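Local coordinates for protein carbohydrate kinase (Agrobacterium tumefaciens, PDB 2NWH) that probably phosphorylates a carbohydrate substrate with ATP as a kinase of the pfkB family, in the ribokinase clan, at residues I59-G64 with D113-F118; D65-V70 with D89-S94; P162-A167 with I185-E190; N209-A214 with V229-T234. All coordinates share one frame; numbering follows the deposited sequence.

Interaction 1: I59-G64 with D113-F118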
loop_
_atom_site.group_PDB
_atom_site.type_symbol
_atom_site.label_atom_id
_atom_site.label_comp_id
_atom_site.label_asym_id
_atom_site.label_seq_id
_atom_site.Cartn_x
_atom_site.Cartn_y
_atom_site.Cartn_z
ATOM N N ILE A 59 -6.250 2.028 11.365
ATOM C CA ILE A 59 -5.634 2.110 12.687
ATOM C C ILE A 59 -4.119 2.188 12.440
ATOM O O ILE A 59 -3.502 1.215 11.933
ATOM C CB ILE A 59 -5.942 0.859 13.509
ATOM C CG1 ILE A 59 -7.443 0.697 13.725
ATOM C CG2 ILE A 59 -5.266 0.949 14.962
ATOM C CD1 ILE A 59 -7.792 -0.743 14.319
ATOM N N ALA A 60 -3.548 3.370 12.726
ATOM C CA ALA A 60 -2.101 3.566 12.642
ATOM C C ALA A 60 -1.560 4.190 13.934
ATOM O O ALA A 60 -2.224 5.069 14.514
ATOM C CB ALA A 60 -1.780 4.452 11.484
ATOM N N PRO A 61 -0.349 3.793 14.358
ATOM C CA PRO A 61 0.304 4.476 15.504
ATOM C C PRO A 61 0.399 5.953 15.158
ATOM O O PRO A 61 0.681 6.315 13.999
ATOM C CB PRO A 61 1.684 3.823 15.570
ATOM C CG PRO A 61 1.433 2.393 15.068
ATOM C CD PRO A 61 0.516 2.712 13.831
ATOM N N ARG A 62 0.070 6.808 16.114
ATOM C CA ARG A 62 -0.032 8.239 15.852
ATOM C C ARG A 62 0.554 8.978 17.060
ATOM O O ARG A 62 0.340 8.576 18.194
ATOM C CB ARG A 62 -1.494 8.615 15.708
ATOM C CG ARG A 62 -1.812 10.073 15.497
ATOM C CD ARG A 62 -1.393 10.601 14.086
ATOM N NE ARG A 62 -1.915 9.714 13.009
ATOM C CZ ARG A 62 -3.190 9.649 12.607
ATOM N NH1 ARG A 62 -4.142 10.426 13.130
ATOM N NH2 ARG A 62 -3.524 8.773 11.663
ATOM N N GLY A 63 1.224 10.092 16.809
ATOM C CA GLY A 63 1.689 10.964 17.898
ATOM C C GLY A 63 0.662 11.976 18.409
ATOM O O GLY A 63 -0.387 12.166 17.807
ATOM N N GLY A 64 0.976 12.675 19.498
ATOM C CA GLY A 64 0.072 13.693 19.986
ATOM C C GLY A 64 0.332 15.070 19.391
ATOM O O GLY A 64 0.226 16.061 20.110
ATOM N N ASP A 113 10.115 4.954 14.117
ATOM C CA ASP A 113 10.188 4.192 15.348
ATOM C C ASP A 113 8.851 4.022 16.033
ATOM O O ASP A 113 8.673 3.043 16.763
ATOM C CB ASP A 113 11.162 4.814 16.359
ATOM C CG ASP A 113 12.633 4.776 15.885
ATOM O OD1 ASP A 113 13.031 3.917 15.038
ATOM O OD2 ASP A 113 13.391 5.608 16.401
ATOM N N LEU A 114 7.925 4.967 15.853
ATOM C CA LEU A 114 6.636 4.833 16.557
ATOM C C LEU A 114 5.943 3.510 16.256
ATOM O O LEU A 114 5.248 2.985 17.129
ATOM C CB LEU A 114 5.705 6.013 16.288
ATOM C CG LEU A 114 4.552 6.138 17.304
ATOM C CD1 LEU A 114 5.048 6.524 18.740
ATOM C CD2 LEU A 114 3.558 7.135 16.824
ATOM N N TYR A 115 6.136 2.961 15.040
ATOM C CA TYR A 115 5.471 1.672 14.666
ATOM C C TYR A 115 5.859 0.509 15.579
ATOM O O TYR A 115 5.103 -0.453 15.728
ATOM C CB TYR A 115 5.748 1.296 13.186
ATOM C CG TYR A 115 5.247 2.351 12.202
ATOM C CD1 TYR A 115 4.044 3.001 12.436
ATOM C CD2 TYR A 115 5.960 2.666 11.052
ATOM C CE1 TYR A 115 3.545 3.975 11.564
ATOM C CE2 TYR A 115 5.473 3.656 10.155
ATOM C CZ TYR A 115 4.259 4.301 10.448
ATOM O OH TYR A 115 3.705 5.235 9.615
ATOM N N LYS A 116 7.043 0.590 16.176
ATOM C CA LYS A 116 7.509 -0.444 17.125
ATOM C C LYS A 116 6.616 -0.554 18.347
ATOM O O LYS A 116 6.655 -1.581 19.017
ATOM C CB LYS A 116 8.947 -0.177 17.602
ATOM C CG LYS A 116 9.918 0.011 16.430
ATOM C CD LYS A 116 11.344 0.134 16.900
ATOM C CE LYS A 116 12.259 -0.107 15.734
ATOM N NZ LYS A 116 12.418 1.159 14.990
ATOM N N LEU A 117 5.815 0.481 18.623
ATOM C CA LEU A 117 4.871 0.440 19.758
ATOM C C LEU A 117 3.633 -0.384 19.466
ATOM O O LEU A 117 2.888 -0.742 20.392
ATOM C CB LEU A 117 4.440 1.847 20.171
ATOM C CG LEU A 117 5.546 2.770 20.719
ATOM C CD1 LEU A 117 4.922 4.075 21.228
ATOM C CD2 LEU A 117 6.415 2.144 21.783
ATOM N N PHE A 118 3.404 -0.699 18.195
ATOM C CA PHE A 118 2.241 -1.502 17.850
ATOM C C PHE A 118 2.619 -2.985 18.023
ATOM O O PHE A 118 2.921 -3.692 17.072
ATOM C CB PHE A 118 1.749 -1.180 16.423
ATOM C CG PHE A 118 0.276 -1.492 16.200
ATOM C CD1 PHE A 118 -0.408 -0.916 15.118
ATOM C CD2 PHE A 118 -0.443 -2.283 17.128
ATOM C CE1 PHE A 118 -1.763 -1.205 14.886
ATOM C CE2 PHE A 118 -1.797 -2.572 16.921
ATOM C CZ PHE A 118 -2.454 -2.032 15.804
#

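Interaction 2: D65-V70 with D89-S94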
loop_
_atom_site.group_PDB
_atom_site.type_symbol
_atom_site.label_atom_id
_atom_site.label_comp_id
_atom_site.label_asym_id
_atom_site.label_seq_id
_atom_site.Cartn_x
_atom_site.Cartn_y
_atom_site.Cartn_z
ATOM N N ASP A 65 0.682 15.140 18.107
ATOM C CA ASP A 65 1.200 16.370 17.489
ATOM C C ASP A 65 0.368 16.907 16.337
ATOM O O ASP A 65 -0.555 16.252 15.820
ATOM C CB ASP A 65 2.663 16.162 17.029
ATOM C CG ASP A 65 2.858 14.859 16.211
ATOM O OD1 ASP A 65 1.855 14.262 15.753
ATOM O OD2 ASP A 65 4.021 14.445 16.010
ATOM N N VAL A 66 0.714 18.114 15.898
ATOM C CA VAL A 66 0.052 18.696 14.747
ATOM C C VAL A 66 0.303 17.930 13.441
ATOM O O VAL A 66 -0.555 17.945 12.551
ATOM C CB VAL A 66 0.384 20.216 14.573
ATOM C CG1 VAL A 66 -0.296 20.777 13.324
ATOM C CG2 VAL A 66 -0.062 21.007 15.797
ATOM N N THR A 67 1.470 17.303 13.289
ATOM C CA THR A 67 1.686 16.531 12.083
ATOM C C THR A 67 0.694 15.369 12.024
ATOM O O THR A 67 0.232 15.011 10.951
ATOM C CB THR A 67 3.129 16.047 11.926
ATOM O OG1 THR A 67 3.595 15.599 13.196
ATOM C CG2 THR A 67 4.024 17.221 11.403
ATOM N N GLY A 68 0.352 14.813 13.187
ATOM C CA GLY A 68 -0.594 13.686 13.277
ATOM C C GLY A 68 -1.967 14.165 12.853
ATOM O O GLY A 68 -2.729 13.420 12.211
ATOM N N GLU A 69 -2.284 15.410 13.211
ATOM C CA GLU A 69 -3.570 16.018 12.839
ATOM C C GLU A 69 -3.645 16.267 11.326
ATOM O O GLU A 69 -4.718 16.147 10.717
ATOM C CB GLU A 69 -3.789 17.318 13.642
ATOM C CG GLU A 69 -4.236 17.093 15.091
ATOM C CD GLU A 69 -4.067 18.320 15.984
ATOM O OE1 GLU A 69 -3.988 19.459 15.442
ATOM O OE2 GLU A 69 -4.005 18.143 17.231
ATOM N N VAL A 70 -2.509 16.572 10.704
ATOM C CA VAL A 70 -2.432 16.709 9.249
ATOM C C VAL A 70 -2.789 15.343 8.565
ATOM O O VAL A 70 -3.531 15.302 7.555
ATOM C CB VAL A 70 -1.025 17.180 8.833
ATOM C CG1 VAL A 70 -0.791 16.992 7.356
ATOM C CG2 VAL A 70 -0.832 18.670 9.194
ATOM N N ASP A 89 2.404 11.443 24.212
ATOM C CA ASP A 89 3.801 11.862 24.482
ATOM C C ASP A 89 4.768 11.752 23.286
ATOM O O ASP A 89 5.914 12.201 23.359
ATOM C CB ASP A 89 4.387 11.034 25.641
ATOM C CG ASP A 89 4.342 9.529 25.387
ATOM O OD1 ASP A 89 3.246 9.005 25.057
ATOM O OD2 ASP A 89 5.403 8.852 25.535
ATOM N N ARG A 90 4.341 11.144 22.185
ATOM C CA ARG A 90 5.284 10.829 21.097
ATOM C C ARG A 90 5.003 11.605 19.829
ATOM O O ARG A 90 3.958 12.286 19.699
ATOM C CB ARG A 90 5.279 9.334 20.769
ATOM C CG ARG A 90 5.656 8.364 21.952
ATOM C CD ARG A 90 7.180 8.287 22.178
ATOM N NE ARG A 90 7.876 8.044 20.892
ATOM C CZ ARG A 90 8.361 6.852 20.516
ATOM N NH1 ARG A 90 8.279 5.816 21.356
ATOM N NH2 ARG A 90 8.957 6.695 19.332
ATOM N N ARG A 91 5.962 11.531 18.904
ATOM C CA ARG A 91 5.826 12.200 17.593
ATOM C C ARG A 91 5.340 11.212 16.531
ATOM O O ARG A 91 5.757 10.061 16.533
ATOM C CB ARG A 91 7.173 12.766 17.140
ATOM C CG ARG A 91 7.650 13.961 17.957
ATOM C CD ARG A 91 6.752 15.191 17.751
ATOM N NE ARG A 91 6.732 15.608 16.340
ATOM C CZ ARG A 91 6.135 16.694 15.865
ATOM N NH1 ARG A 91 5.499 17.519 16.685
ATOM N NH2 ARG A 91 6.186 16.963 14.569
ATOM N N THR A 92 4.520 11.703 15.608
ATOM C CA THR A 92 4.021 10.914 14.484
ATOM C C THR A 92 5.208 10.581 13.549
ATOM O O THR A 92 6.115 11.420 13.329
ATOM C CB THR A 92 2.873 11.717 13.780
ATOM O OG1 THR A 92 1.769 11.897 14.699
ATOM C CG2 THR A 92 2.403 11.076 12.476
ATOM N N PRO A 93 5.283 9.337 13.046
ATOM C CA PRO A 93 6.393 9.015 12.133
ATOM C C PRO A 93 6.491 10.028 10.969
ATOM O O PRO A 93 5.481 10.583 10.539
ATOM C CB PRO A 93 5.994 7.656 11.544
ATOM C CG PRO A 93 5.095 7.020 12.630
ATOM C CD PRO A 93 4.390 8.168 13.308
ATOM N N SER A 94 7.696 10.226 10.453
ATOM C CA SER A 94 7.928 11.243 9.398
ATOM C C SER A 94 8.965 10.775 8.426
ATOM O O SER A 94 9.874 10.027 8.798
ATOM C CB SER A 94 8.349 12.580 10.021
ATOM O OG SER A 94 9.571 12.439 10.720
HETATM O O HOH W 1 5.840 14.271 13.250
HETATM O O HOH W 2 3.632 18.944 14.756
#

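Interaction 3: P162-A167 with I185-E190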
loop_
_atom_site.group_PDB
_atom_site.type_symbol
_atom_site.label_atom_id
_atom_site.label_comp_id
_atom_site.label_asym_id
_atom_site.label_seq_id
_atom_site.Cartn_x
_atom_site.Cartn_y
_atom_site.Cartn_z
ATOM N N PRO A 162 -10.786 -12.129 5.434
ATOM C CA PRO A 162 -9.736 -12.076 4.422
ATOM C C PRO A 162 -8.649 -11.086 4.829
ATOM O O PRO A 162 -8.975 -9.976 5.346
ATOM C CB PRO A 162 -10.483 -11.577 3.163
ATOM C CG PRO A 162 -11.903 -12.099 3.378
ATOM C CD PRO A 162 -12.123 -11.879 4.862
ATOM N N LEU A 163 -7.385 -11.457 4.610
ATOM C CA LEU A 163 -6.273 -10.534 4.913
ATOM C C LEU A 163 -5.372 -10.313 3.698
ATOM O O LEU A 163 -4.842 -11.279 3.137
ATOM C CB LEU A 163 -5.413 -11.064 6.077
ATOM C CG LEU A 163 -4.123 -10.342 6.527
ATOM C CD1 LEU A 163 -4.372 -8.966 7.108
ATOM C CD2 LEU A 163 -3.371 -11.205 7.572
ATOM N N ALA A 164 -5.216 -9.052 3.323
ATOM C CA ALA A 164 -4.224 -8.606 2.338
ATOM C C ALA A 164 -3.063 -7.839 3.003
ATOM O O ALA A 164 -3.184 -7.322 4.109
ATOM C CB ALA A 164 -4.908 -7.701 1.269
ATOM N N ALA A 165 -1.951 -7.759 2.301
ATOM C CA ALA A 165 -0.728 -7.187 2.830
ATOM C C ALA A 165 0.037 -6.474 1.738
ATOM O O ALA A 165 0.087 -6.926 0.588
ATOM C CB ALA A 165 0.132 -8.292 3.421
ATOM N N ILE A 166 0.633 -5.353 2.101
ATOM C CA ILE A 166 1.542 -4.627 1.220
ATOM C C ILE A 166 2.947 -4.733 1.805
ATOM O O ILE A 166 3.168 -4.423 2.989
ATOM C CB ILE A 166 1.107 -3.143 1.120
ATOM C CG1 ILE A 166 -0.198 -3.005 0.333
ATOM C CG2 ILE A 166 2.150 -2.249 0.422
ATOM C CD1 ILE A 166 -0.810 -1.602 0.606
ATOM N N ALA A 167 3.894 -5.118 0.948
ATOM C CA ALA A 167 5.247 -5.487 1.348
ATOM C C ALA A 167 6.142 -4.313 1.769
ATOM O O ALA A 167 7.091 -4.516 2.526
ATOM C CB ALA A 167 5.921 -6.280 0.227
ATOM N N ILE A 185 -3.892 -12.211 0.012
ATOM C CA ILE A 185 -3.241 -11.496 -1.119
ATOM C C ILE A 185 -2.089 -10.615 -0.622
ATOM O O ILE A 185 -2.301 -9.699 0.191
ATOM C CB ILE A 185 -4.206 -10.569 -1.896
ATOM C CG1 ILE A 185 -5.492 -11.311 -2.295
ATOM C CG2 ILE A 185 -3.476 -9.991 -3.160
ATOM C CD1 ILE A 185 -6.685 -10.440 -2.636
ATOM N N LEU A 186 -0.884 -10.880 -1.101
ATOM C CA LEU A 186 0.275 -10.048 -0.779
ATOM C C LEU A 186 0.724 -9.271 -2.009
ATOM O O LEU A 186 0.976 -9.858 -3.085
ATOM C CB LEU A 186 1.442 -10.894 -0.280
ATOM C CG LEU A 186 2.445 -10.263 0.702
ATOM C CD1 LEU A 186 3.555 -11.253 0.918
ATOM C CD2 LEU A 186 3.059 -8.930 0.299
ATOM N N PHE A 187 0.822 -7.956 -1.854
ATOM C CA PHE A 187 1.220 -7.085 -2.975
ATOM C C PHE A 187 2.687 -6.718 -2.904
ATOM O O PHE A 187 3.161 -6.186 -1.897
ATOM C CB PHE A 187 0.368 -5.824 -3.043
ATOM C CG PHE A 187 -1.095 -6.095 -3.263
ATOM C CD1 PHE A 187 -1.569 -6.412 -4.536
ATOM C CD2 PHE A 187 -1.982 -6.072 -2.206
ATOM C CE1 PHE A 187 -2.909 -6.679 -4.745
ATOM C CE2 PHE A 187 -3.334 -6.318 -2.407
ATOM C CZ PHE A 187 -3.787 -6.649 -3.682
ATOM N N MET A 188 3.403 -6.983 -3.990
ATOM C CA MET A 188 4.820 -6.716 -4.001
ATOM C C MET A 188 5.367 -6.491 -5.404
ATOM O O MET A 188 4.714 -6.799 -6.414
ATOM C CB MET A 188 5.569 -7.866 -3.318
ATOM C CG MET A 188 5.376 -9.217 -4.004
ATOM S SD MET A 188 6.006 -10.531 -2.959
ATOM C CE MET A 188 4.676 -11.690 -2.987
ATOM N N ASN A 189 6.578 -5.956 -5.452
ATOM C CA ASN A 189 7.335 -5.831 -6.699
ATOM C C ASN A 189 8.390 -6.956 -6.761
ATOM O O ASN A 189 8.472 -7.773 -5.841
ATOM C CB ASN A 189 7.976 -4.444 -6.731
ATOM C CG ASN A 189 9.074 -4.274 -5.657
ATOM O OD1 ASN A 189 9.554 -3.175 -5.429
ATOM N ND2 ASN A 189 9.478 -5.374 -5.020
ATOM N N GLU A 190 9.200 -7.012 -7.824
ATOM C CA GLU A 190 10.231 -8.068 -7.960
ATOM C C GLU A 190 11.186 -8.278 -6.770
ATOM O O GLU A 190 11.423 -9.424 -6.360
ATOM C CB GLU A 190 11.063 -7.865 -9.245
ATOM C CG GLU A 190 10.574 -8.629 -10.452
ATOM C CD GLU A 190 11.133 -10.038 -10.561
ATOM O OE1 GLU A 190 12.373 -10.210 -10.516
ATOM O OE2 GLU A 190 10.319 -10.975 -10.721
#

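Interaction 4: N209-A214 with V229-T234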
loop_
_atom_site.group_PDB
_atom_site.type_symbol
_atom_site.label_atom_id
_atom_site.label_comp_id
_atom_site.label_asym_id
_atom_site.label_seq_id
_atom_site.Cartn_x
_atom_site.Cartn_y
_atom_site.Cartn_z
ATOM N N ASN A 209 4.019 -20.626 -8.087
ATOM C CA ASN A 209 4.444 -21.895 -7.457
ATOM C C ASN A 209 5.584 -21.759 -6.416
ATOM O O ASN A 209 5.557 -22.437 -5.369
ATOM C CB ASN A 209 4.700 -23.012 -8.478
ATOM C CG ASN A 209 6.122 -23.005 -9.031
ATOM O OD1 ASN A 209 6.443 -22.231 -9.956
ATOM N ND2 ASN A 209 6.976 -23.904 -8.497
ATOM N N ILE A 210 6.563 -20.876 -6.688
ATOM C CA ILE A 210 7.593 -20.541 -5.687
ATOM C C ILE A 210 6.887 -20.006 -4.413
ATOM O O ILE A 210 7.139 -20.448 -3.285
ATOM C CB ILE A 210 8.596 -19.465 -6.238
ATOM C CG1 ILE A 210 9.349 -19.992 -7.471
ATOM C CG2 ILE A 210 9.574 -19.019 -5.151
ATOM C CD1 ILE A 210 10.132 -18.940 -8.273
ATOM N N LEU A 211 5.979 -19.069 -4.610
ATOM C CA LEU A 211 5.325 -18.438 -3.486
ATOM C C LEU A 211 4.313 -19.345 -2.749
ATOM O O LEU A 211 4.165 -19.240 -1.532
ATOM C CB LEU A 211 4.721 -17.103 -3.929
ATOM C CG LEU A 211 5.687 -15.887 -4.038
ATOM C CD1 LEU A 211 5.103 -14.835 -4.991
ATOM C CD2 LEU A 211 5.908 -15.219 -2.649
ATOM N N ARG A 212 3.625 -20.236 -3.459
ATOM C CA ARG A 212 2.634 -21.120 -2.818
ATOM C C ARG A 212 3.279 -22.105 -1.847
ATOM O O ARG A 212 2.726 -22.394 -0.779
ATOM C CB ARG A 212 1.826 -21.887 -3.861
ATOM C CG ARG A 212 0.866 -21.050 -4.693
ATOM C CD ARG A 212 0.530 -21.886 -5.903
ATOM N NE ARG A 212 -0.097 -21.190 -7.024
ATOM C CZ ARG A 212 -1.411 -21.135 -7.214
ATOM N NH1 ARG A 212 -2.224 -21.698 -6.327
ATOM N NH2 ARG A 212 -1.915 -20.513 -8.269
ATOM N N LYS A 213 4.446 -22.627 -2.222
ATOM C CA LYS A 213 5.169 -23.548 -1.346
ATOM C C LYS A 213 5.739 -22.761 -0.149
ATOM O O LYS A 213 5.951 -23.339 0.920
ATOM C CB LYS A 213 6.217 -24.368 -2.118
ATOM C CG LYS A 213 7.699 -24.083 -1.810
ATOM C CD LYS A 213 8.146 -22.757 -2.418
ATOM C CE LYS A 213 9.253 -22.103 -1.618
ATOM N NZ LYS A 213 9.432 -20.687 -2.036
ATOM N N ALA A 214 5.950 -21.443 -0.319
ATOM C CA ALA A 214 6.296 -20.592 0.836
ATOM C C ALA A 214 5.074 -20.432 1.734
ATOM O O ALA A 214 5.177 -19.902 2.846
ATOM C CB ALA A 214 6.854 -19.237 0.411
ATOM N N VAL A 229 2.173 -10.390 -12.543
ATOM C CA VAL A 229 1.588 -11.703 -12.320
ATOM C C VAL A 229 0.639 -11.644 -11.104
ATOM O O VAL A 229 0.942 -10.965 -10.112
ATOM C CB VAL A 229 2.695 -12.792 -12.188
ATOM C CG1 VAL A 229 3.567 -12.587 -10.949
ATOM C CG2 VAL A 229 2.113 -14.212 -12.240
ATOM N N ALA A 230 -0.527 -12.284 -11.224
ATOM C CA ALA A 230 -1.480 -12.401 -10.109
ATOM C C ALA A 230 -1.774 -13.868 -9.897
ATOM O O ALA A 230 -1.782 -14.635 -10.857
ATOM C CB ALA A 230 -2.743 -11.652 -10.398
ATOM N N PHE A 231 -1.975 -14.281 -8.649
ATOM C CA PHE A 231 -2.303 -15.680 -8.362
ATOM C C PHE A 231 -3.198 -15.833 -7.139
ATOM O O PHE A 231 -3.269 -14.930 -6.290
ATOM C CB PHE A 231 -1.040 -16.546 -8.276
ATOM C CG PHE A 231 -0.178 -16.292 -7.057
ATOM C CD1 PHE A 231 -0.215 -17.166 -5.971
ATOM C CD2 PHE A 231 0.706 -15.210 -7.018
ATOM C CE1 PHE A 231 0.603 -16.944 -4.823
ATOM C CE2 PHE A 231 1.515 -14.964 -5.882
ATOM C CZ PHE A 231 1.465 -15.833 -4.783
ATOM N N ASN A 232 -3.896 -16.969 -7.076
ATOM C CA ASN A 232 -4.662 -17.356 -5.887
ATOM C C ASN A 232 -4.463 -18.852 -5.714
ATOM O O ASN A 232 -3.503 -19.392 -6.252
ATOM C CB ASN A 232 -6.145 -17.004 -6.035
ATOM C CG ASN A 232 -6.794 -17.729 -7.205
ATOM O OD1 ASN A 232 -6.317 -18.791 -7.628
ATOM N ND2 ASN A 232 -7.878 -17.164 -7.736
ATOM N N GLY A 233 -5.361 -19.524 -4.994
ATOM C CA GLY A 233 -5.163 -20.942 -4.616
ATOM C C GLY A 233 -4.986 -21.945 -5.746
ATOM O O GLY A 233 -4.426 -23.035 -5.556
ATOM N N THR A 234 -5.438 -21.581 -6.937
ATOM C CA THR A 234 -5.556 -22.554 -8.014
ATOM C C THR A 234 -5.255 -21.933 -9.384
ATOM O O THR A 234 -5.043 -22.641 -10.372
ATOM C CB THR A 234 -6.976 -23.173 -7.990
ATOM O OG1 THR A 234 -7.952 -22.124 -8.069
ATOM C CG2 THR A 234 -7.207 -23.944 -6.676
#

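Interaction 1: I59-G64 with D113-F118
Pro61 has the largest share of the contact between the end of strand 55-63 and the turn at 113-118, and its ring can be traced atom by atom. CB packs against Leu114, 4.0 Å from Leu114 CD2. CG is wedged between two aromatic rings: it meets Tyr115 CD1 at 3.8 Å, in plane at the ring's edge, and Phe118 CD1 also at 3.8 Å. CD closes the ring against the same two carbons. The pyrrolidine crosses both aromatic side chains at about a right angle. In the alpha/beta fold of this pfkB-family protein, the contact joins strand 55-63 of the large central sheet to the link that runs from strand 105-111 of the smaller sheet to helix 120-123. Leu114, with CG anti to its backbone N (chi1 -163°), sends CD2 along the strand backbone to 3.5 Å from Arg62 C. At the other end Ile59 CG2 touches Phe118 CE1 at 4.1 Å. The Phe118 ring also meets Phe85 edge-to-face. Arg62 starts away from the turn, and its guanidinium forms a salt bridge with Asp82; Tyr115 OH is hydrogen-bonded to Ala12 N.

Interaction 2: D65-V70 with D89-S94
Asp65 is the N-cap of helix 66-77, and its carboxylate is gripped from the loop 89-94 by two bonds to one residue. Thr92 OG1 donates to Asp65 OD1 at 2.6 Å, while Thr92 N donates to Asp65 OD2 at 2.8 Å along a nearly straight path (168°). Both oxygens use their syn lone pairs, so Thr92 holds the carboxylate like a pincer, one donor to each oxygen. The chi1 of Asp65, 49°, places CG between the backbone N and the carbonyl carbon, from where OD1 also takes a weak capping bond from Gly68 N. This inner part is close-packed: Thr92 OG1 sits 3.3 Å from Gly68 CA, and the same hydroxyl oxygen accepts from Gly63 N on the adjoining strand end.

The outer part is looser and wetter. The exposed Arg91 side chain, bent at chi2 and chi3, lays one guanidinium face over Asp65 OD2. The result is a salt bridge of charges alone, with OD2 of Asp65 3.0 Å from Arg91 NE but well out of the guanidinium plane, and the carboxylate and guanidinium planes stand 78° apart. One water joins Thr67 OG1, Arg91 NH2 (weakly) and Thr92 O; a second accepts from Thr67 N and Arg91 NH1. The chemistry therefore divides: directed bonds to Thr92 fix the carboxylate, whereas Arg91 contributes charge with no N-H aimed at OD2. Together with the first-turn amide of the helix, that positive charge would probably help keep Asp65 ionised.

Interaction 3: P162-A167 with I185-E190
Four backbone hydrogen bonds, passed alternately between the two strands, join strand 163-166 to strand 185-189 in parallel. The third is the straightest, Phe187 N to Ala165 O at 2.8 Å and 173°. Before it Ala165 N donates to Ile185 O at 2.9 Å, and after it Ala167 N donates to Phe187 O at 3.1 Å; the ladder starts with a weak bond from Ile185 N to Leu163 O. All three stronger donors lie nearly along the C=O axis of their acceptors. The axes of these short strands come within 4.7 Å, their directions 12° apart.

Around this ladder the side chains divide between the faces of the sheet. Ala164, Ile166, Ile185 and Phe187 share one: Ile185 CG2 stands over a face of the Phe187 ring, offset toward its rim, and Ala164 CB lies 4.2 Å from Phe187 CE2. On the other face Ala165 CB meets Leu186 CG at 4.1 Å. Leu186, with CG anti to its backbone N, also brings CD2 to 3.9 Å from CB of Ala167, just beyond the strand end.

Farther out, helix 255-266 covers the Phe187 face and helix 190-197 the Leu186 face, so the pair lies inside a helix-sheet-helix sandwich. Strand 137-141 flanks 163-166 on its other edge. The two strands and helix 170-173 between them form a beta-alpha-beta unit of the Rossmann-like pfkB core. Chemically, the backbone bonds set the register, and the alanine methyls are met by Leu186 and Phe187; the cohesion within this buried pair is thus polar only along the main chain.

Interaction 4: N209-A214 with V229-T234
Helix 207-213 packs beside the end of strand 227-231 of the large sheet in this alpha/beta, pfkB-family fold. The backbones stay well apart, the nearest CA atoms being those of Arg212 and Gly233 at 8.0 Å, so side chains span the gap.

The apolar part belongs to Leu211 and Phe231. Leu211 CB reaches Phe231 CZ at 3.6 Å, and Leu211 CD1 lies 3.7 Å from Phe231 CE2; the two side chains cross at about a right angle. Phe231 has CG between its backbone N and carbonyl carbon, which swings the ring toward the helix. Leu216 and Pro208 touch the same side chain.

Arg212 adds the contact between guanidinium and ring. Its chain runs extended from CG to NE and meets Phe231 tip to tip, with Phe231 CD1 over one face of the guanidinium, toward its rim. The two planes are 45° apart, so this is no parallel stack.

The guanidinium tip lies against the backbone of 232-234, where Arg212 NH1 is 2.7 Å from Gly233 O. Among the polar bonds within the segment, Asn232 closes an Asx turn there, and its OD1 also accepts from Glu235 N. In the Asx turn, Thr234 N donates to Asn232 OD1 at 3.0 Å and 173°, from 27° above the side-chain carbonyl plane.

Overall arrangement
From the N terminus, interaction 1 closes the widest of the four loops, bringing residues 113-118 back to the end of strand 55-63. Interaction 2 is nested inside it, joining the start of helix 66-77 to the segment 89-94 that leads into the smaller sheet. The two touch directly, Gly64 N lying 3.0 Å from Arg90 O in a probable hydrogen bond. Interactions 3 and 4 follow in series without crossing: one pairs neighbouring strands in the large sheet, the other packs helix 207-213 onto strand 227-231. They meet where Met188 CE packs against Leu211 CD2. Interactions 2 and 4, with centres about 39 Å apart, lie on opposite sides of the chain's centre.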